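AlyGC (Glaciecola chathamensis, PDB 5GKD) degrades alginate as a polysaccharide lyase of family 6, probably cutting the polymer by beta-elimination. Local coordinates at residues A[542-547]-A[572-577]; A[24-29]-A[48-53]. All blocks are in the same frame, centred on the assembly; numbering follows the deposited sequence.

Interaction 1: A[542-547]-A[572-577]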
loop_
_atom_site.group_PDB
_atom_site.type_symbol
_atom_site.label_atom_id
_atom_site.label_comp_id
_atom_site.label_asym_id
_atom_site.label_seq_id
_atom_site.Cartn_x
_atom_site.Cartn_y
_atom_site.Cartn_z
ATOM N N ASN A 542 8.981 -4.946 12.047
ATOM C CA ASN A 542 9.863 -3.794 11.864
ATOM C C ASN A 542 11.165 -4.225 11.166
ATOM O O ASN A 542 11.432 -5.409 10.977
ATOM C CB ASN A 542 10.187 -3.129 13.209
ATOM C CG ASN A 542 8.941 -2.685 13.970
ATOM O OD1 ASN A 542 7.882 -2.478 13.387
ATOM N ND2 ASN A 542 9.074 -2.525 15.277
ATOM N N TYR A 543 11.998 -3.251 10.800
ATOM C CA TYR A 543 13.281 -3.559 10.176
ATOM C C TYR A 543 14.336 -2.575 10.666
ATOM O O TYR A 543 14.022 -1.519 11.208
ATOM C CB TYR A 543 13.198 -3.538 8.628
ATOM C CG TYR A 543 12.946 -2.167 8.071
ATOM C CD1 TYR A 543 11.661 -1.634 8.032
ATOM C CD2 TYR A 543 13.988 -1.387 7.623
ATOM C CE1 TYR A 543 11.432 -0.370 7.547
ATOM C CE2 TYR A 543 13.763 -0.119 7.119
ATOM C CZ TYR A 543 12.488 0.387 7.092
ATOM O OH TYR A 543 12.286 1.654 6.611
ATOM N N ARG A 544 15.601 -2.937 10.448
ATOM C CA ARG A 544 16.761 -2.120 10.770
ATOM C C ARG A 544 17.588 -1.882 9.509
ATOM O O ARG A 544 17.784 -2.795 8.703
ATOM C CB ARG A 544 17.636 -2.799 11.842
ATOM C CG ARG A 544 16.993 -2.927 13.210
ATOM C CD ARG A 544 17.713 -3.929 14.095
ATOM N NE ARG A 544 17.359 -5.307 13.767
ATOM C CZ ARG A 544 18.180 -6.341 13.918
ATOM N NH1 ARG A 544 19.406 -6.149 14.389
ATOM N NH2 ARG A 544 17.787 -7.557 13.583
ATOM N N LEU A 545 18.093 -0.659 9.349
ATOM C CA LEU A 545 18.937 -0.306 8.213
ATOM C C LEU A 545 20.127 0.510 8.711
ATOM O O LEU A 545 19.940 1.571 9.311
ATOM C CB LEU A 545 18.132 0.473 7.161
ATOM C CG LEU A 545 18.899 1.065 5.973
ATOM C CD1 LEU A 545 19.634 -0.015 5.217
ATOM C CD2 LEU A 545 17.961 1.829 5.053
ATOM N N ALA A 546 21.341 0.011 8.469
ATOM C CA ALA A 546 22.588 0.689 8.824
ATOM C C ALA A 546 23.436 0.864 7.573
ATOM O O ALA A 546 23.590 -0.075 6.787
ATOM C CB ALA A 546 23.377 -0.093 9.880
ATOM N N ILE A 547 23.977 2.065 7.389
ATOM C CA ILE A 547 24.757 2.426 6.211
ATOM C C ILE A 547 26.029 3.116 6.686
ATOM O O ILE A 547 25.960 4.173 7.321
ATOM C CB ILE A 547 23.959 3.335 5.265
ATOM C CG1 ILE A 547 22.744 2.581 4.729
ATOM C CG2 ILE A 547 24.826 3.833 4.118
ATOM C CD1 ILE A 547 21.834 3.424 3.930
ATOM N N ALA A 572 10.855 1.302 10.583
ATOM C CA ALA A 572 12.254 1.055 10.898
ATOM C C ALA A 572 12.516 1.302 12.383
ATOM O O ALA A 572 12.369 2.429 12.864
ATOM C CB ALA A 572 13.163 1.944 10.050
ATOM N N ASP A 573 12.912 0.248 13.107
ATOM C CA ASP A 573 13.433 0.434 14.461
ATOM C C ASP A 573 14.581 1.447 14.481
ATOM O O ASP A 573 14.721 2.218 15.433
ATOM C CB ASP A 573 13.886 -0.904 15.049
ATOM C CG ASP A 573 12.714 -1.734 15.622
ATOM O OD1 ASP A 573 11.893 -1.189 16.365
ATOM O OD2 ASP A 573 12.628 -2.943 15.362
ATOM N N TYR A 574 15.414 1.460 13.438
ATOM C CA TYR A 574 16.312 2.588 13.230
ATOM C C TYR A 574 16.817 2.580 11.802
ATOM O O TYR A 574 16.910 1.531 11.160
ATOM C CB TYR A 574 17.514 2.600 14.195
ATOM C CG TYR A 574 18.444 1.408 14.111
ATOM C CD1 TYR A 574 19.445 1.331 13.139
ATOM C CD2 TYR A 574 18.340 0.372 15.021
ATOM C CE1 TYR A 574 20.300 0.225 13.083
ATOM C CE2 TYR A 574 19.178 -0.721 14.970
ATOM C CZ TYR A 574 20.147 -0.794 14.009
ATOM O OH TYR A 574 20.965 -1.895 14.010
ATOM N N ILE A 575 17.143 3.774 11.329
ATOM C CA ILE A 575 17.927 3.988 10.124
ATOM C C ILE A 575 19.146 4.790 10.550
ATOM O O ILE A 575 19.004 5.877 11.122
ATOM C CB ILE A 575 17.122 4.729 9.045
ATOM C CG1 ILE A 575 15.928 3.879 8.617
ATOM C CG2 ILE A 575 17.980 5.047 7.844
ATOM C CD1 ILE A 575 14.887 4.658 7.860
ATOM N N GLU A 576 20.336 4.247 10.313
ATOM C CA GLU A 576 21.573 4.892 10.737
ATOM C C GLU A 576 22.539 5.030 9.568
ATOM O O GLU A 576 22.885 4.037 8.925
ATOM C CB GLU A 576 22.240 4.112 11.864
ATOM C CG GLU A 576 22.981 5.036 12.800
ATOM C CD GLU A 576 24.160 4.391 13.457
ATOM O OE1 GLU A 576 24.682 4.993 14.421
ATOM O OE2 GLU A 576 24.556 3.290 13.009
ATOM N N VAL A 577 22.981 6.258 9.313
ATOM C CA VAL A 577 23.921 6.579 8.246
ATOM C C VAL A 577 25.151 7.222 8.878
ATOM O O VAL A 577 25.041 8.261 9.545
ATOM C CB VAL A 577 23.298 7.514 7.202
ATOM C CG1 VAL A 577 24.298 7.837 6.121
ATOM C CG2 VAL A 577 22.033 6.884 6.603
HETATM O O HOH W 1 20.836 -3.855 15.656
#

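Interaction 2: A[24-29]-A[48-53]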
loop_
_atom_site.group_PDB
_atom_site.type_symbol
_atom_site.label_atom_id
_atom_site.label_comp_id
_atom_site.label_asym_id
_atom_site.label_seq_id
_atom_site.Cartn_x
_atom_site.Cartn_y
_atom_site.Cartn_z
ATOM N N ILE A 24 -10.577 -33.616 27.542
ATOM C CA ILE A 24 -10.484 -33.765 26.098
ATOM C C ILE A 24 -9.036 -33.487 25.720
ATOM O O ILE A 24 -8.498 -32.428 26.047
ATOM C CB ILE A 24 -11.445 -32.810 25.378
ATOM C CG1 ILE A 24 -12.880 -33.096 25.817
ATOM C CG2 ILE A 24 -11.269 -32.925 23.864
ATOM C CD1 ILE A 24 -13.896 -32.149 25.274
ATOM N N ILE A 25 -8.394 -34.441 25.060
ATOM C CA ILE A 25 -6.955 -34.404 24.825
ATOM C C ILE A 25 -6.705 -34.269 23.325
ATOM O O ILE A 25 -7.006 -35.184 22.544
ATOM C CB ILE A 25 -6.263 -35.649 25.390
ATOM C CG1 ILE A 25 -6.498 -35.763 26.896
ATOM C CG2 ILE A 25 -4.784 -35.606 25.089
ATOM C CD1 ILE A 25 -5.830 -36.991 27.501
ATOM N N LEU A 26 -6.145 -33.133 22.917
ATOM C CA LEU A 26 -5.707 -32.957 21.537
ATOM C C LEU A 26 -4.407 -33.721 21.332
ATOM O O LEU A 26 -3.409 -33.438 22.001
ATOM C CB LEU A 26 -5.507 -31.481 21.197
ATOM C CG LEU A 26 -6.671 -30.506 21.338
ATOM C CD1 LEU A 26 -6.271 -29.122 20.790
ATOM C CD2 LEU A 26 -7.941 -31.053 20.682
ATOM N N ALA A 27 -4.431 -34.684 20.411
ATOM C CA ALA A 27 -3.272 -35.505 20.111
ATOM C C ALA A 27 -2.110 -34.659 19.596
ATOM O O ALA A 27 -2.297 -33.666 18.897
ATOM C CB ALA A 27 -3.643 -36.574 19.067
ATOM N N ASN A 28 -0.898 -35.082 19.939
ATOM C CA ASN A 28 0.301 -34.401 19.484
ATOM C C ASN A 28 0.293 -34.271 17.971
ATOM O O ASN A 28 -0.053 -35.208 17.256
ATOM C CB ASN A 28 1.546 -35.166 19.938
ATOM C CG ASN A 28 1.734 -35.121 21.429
ATOM O OD1 ASN A 28 1.230 -34.221 22.101
ATOM N ND2 ASN A 28 2.470 -36.079 21.960
ATOM N N GLY A 29 0.659 -33.095 17.499
ATOM C CA GLY A 29 0.718 -32.815 16.085
ATOM C C GLY A 29 0.405 -31.354 15.831
ATOM O O GLY A 29 0.280 -30.554 16.756
ATOM N N ILE A 48 -14.164 -29.446 33.367
ATOM C CA ILE A 48 -13.935 -30.086 32.072
ATOM C C ILE A 48 -12.716 -29.440 31.434
ATOM O O ILE A 48 -12.645 -28.212 31.326
ATOM C CB ILE A 48 -15.161 -29.977 31.160
ATOM C CG1 ILE A 48 -16.387 -30.553 31.861
ATOM C CG2 ILE A 48 -14.921 -30.717 29.861
ATOM C CD1 ILE A 48 -17.654 -30.348 31.080
ATOM N N THR A 49 -11.755 -30.260 31.033
ATOM C CA THR A 49 -10.441 -29.801 30.614
ATOM C C THR A 49 -10.231 -30.094 29.131
ATOM O O THR A 49 -10.617 -31.157 28.636
ATOM C CB THR A 49 -9.355 -30.485 31.460
ATOM O OG1 THR A 49 -9.536 -30.143 32.840
ATOM C CG2 THR A 49 -7.963 -30.081 31.023
ATOM N N LEU A 50 -9.654 -29.131 28.425
ATOM C CA LEU A 50 -9.106 -29.291 27.078
ATOM C C LEU A 50 -7.604 -29.094 27.177
ATOM O O LEU A 50 -7.161 -28.024 27.602
ATOM C CB LEU A 50 -9.687 -28.251 26.125
ATOM C CG LEU A 50 -9.770 -28.416 24.603
ATOM C CD1 LEU A 50 -9.496 -27.120 23.885
ATOM C CD2 LEU A 50 -9.006 -29.594 23.998
ATOM N N ARG A 51 -6.819 -30.099 26.781
ATOM C CA ARG A 51 -5.378 -29.988 26.959
ATOM C C ARG A 51 -4.643 -30.732 25.853
ATOM O O ARG A 51 -5.174 -31.640 25.222
ATOM C CB ARG A 51 -4.926 -30.501 28.335
ATOM C CG ARG A 51 -5.668 -31.708 28.810
ATOM C CD ARG A 51 -5.135 -32.264 30.145
ATOM N NE ARG A 51 -4.016 -33.131 29.841
ATOM C CZ ARG A 51 -3.992 -34.439 30.025
ATOM N NH1 ARG A 51 -5.004 -35.072 30.579
ATOM N NH2 ARG A 51 -2.916 -35.102 29.668
ATOM N N GLY A 52 -3.403 -30.327 25.622
ATOM C CA GLY A 52 -2.571 -31.027 24.668
ATOM C C GLY A 52 -2.033 -32.309 25.280
ATOM O O GLY A 52 -1.724 -32.370 26.470
ATOM N N GLN A 53 -1.947 -33.347 24.444
ATOM C CA GLN A 53 -1.430 -34.642 24.878
ATOM C C GLN A 53 -0.075 -34.503 25.555
ATOM O O GLN A 53 0.131 -34.992 26.668
ATOM C CB GLN A 53 -1.326 -35.576 23.672
ATOM C CG GLN A 53 -0.905 -36.990 24.004
ATOM C CD GLN A 53 -0.677 -37.828 22.754
ATOM O OE1 GLN A 53 -0.832 -37.358 21.635
ATOM N NE2 GLN A 53 -0.288 -39.069 22.949
#

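Interaction 1: A[542-547]-A[572-577]
Ala572 sets its CB over one face of the Tyr543 ring, 3.8 Å from the ring centroid and offset toward the rim, a CH-pi contact whose shortest approach is 3.4 Å, to CZ. With CG between the backbone N and the carbonyl carbon (chi1 67°), Tyr543 starts its ring on the sheet face that Ala572 CB shares. An alanine in place of Tyr543 lacks the ring, and Ala572 CB would probably lose its CH-pi partner, leaving a gap on that buried face. At Asp573 the chain turns a corner; its N gives Tyr543 O a weak bond, and OD1 weakly receives Asn542 ND2, whose amide is also held by Lys119 and Ile176. Tyr574 then turns one ring face to Arg544 CB, which lies 3.9 Å from Tyr574 CZ, and its O accepts Leu545 N. The guanidinium, tilted 73° to that ring, reaches it through a water 3.0 Å from Arg544 NH1 and 2.6 Å from Tyr574 OH, while NH2 bonds Val434 O. Ile575 CG2 packs on Leu545 CD2. Glu576 continues the ladder: its N donates to Leu545 O (2.9 Å) and its O accepts Ile547 N (2.7 Å). Val577 CG2 finally meets Ile547 CB. Parallel pairing of 545-547 with 575-577, aliphatic pairs sharing one buried face, marks successive coils of a parallel beta-helix.

Interaction 2: A[24-29]-A[48-53]
Gln53 and Asn28 interlock where the two strands run out into turns, and the Gln53 side chain can be traced atom by atom. Its CB sits between polar and apolar neighbours: Asn28 OD1 at 3.3 Å, Leu26 O, and the CG2 branch of Ile25. With CG anti to the backbone N (chi1 -175°) and the chain extended beyond it, CG passes about equally far from Asn28 OD1 and ND2. CD comes 3.7 Å from Asn28 ND2, the two amides stacking with planes 18° apart although the side chains cross at about a right angle. At the tip, Gln53 OE1 accepts Asn28 N at 2.8 Å in a nearly straight bond (174°) lying in the plane of the acceptor carbonyl. Asn28 OD1 in turn takes the N-H of Thr54, which ties both turns together.

Upstream, the backbones form a regular parallel ladder: Ile24 N to Thr49 O, Arg51 N to Ile24 O, Leu26 N to Arg51 O, and Gln53 N to Leu26 O (2.8 Å). On one face Leu50 CD2 touches Leu26 CG at 3.7 Å and Ile24 CG2 at 4.0 Å, next to Val36 and Phe38 of strand 35-41. On the other, Ile25 and Arg51 lie side by side, Ile25 CD1 approaching Arg51 NH1 at 3.7 Å over a face of the guanidinium, whose NH1 forms a salt bridge with Asp23. Parallel backbone pairing with buried aliphatic side chains on one face, as at Ile24, Leu26 and Leu50, is characteristic of the right-handed parallel beta-helix of the pectate lyase-like fold, here near its N-terminal end.

How the interactions relate
Interaction 2 comes first along the chain and interaction 1 long after it; their centres lie 43 Å apart and their nearest atoms about 27 Å, so they do not touch. They share no sheet. Strands 23-26 and 48-52 follow strand 2-5 at the start of the N-terminal beta-helix, the part related to chondroitinase B; the same beta-helix, farther along the chain, carries the calcium site of Asn180, Glu183, Glu212 and Glu214. Strands 543-548 and 572-578 lie between strands 510-514 and 606-610 in a second stack, beginning near 441. Equivalent coil-to-coil pairing in both is evidence for two beta-helical halves built on one principle.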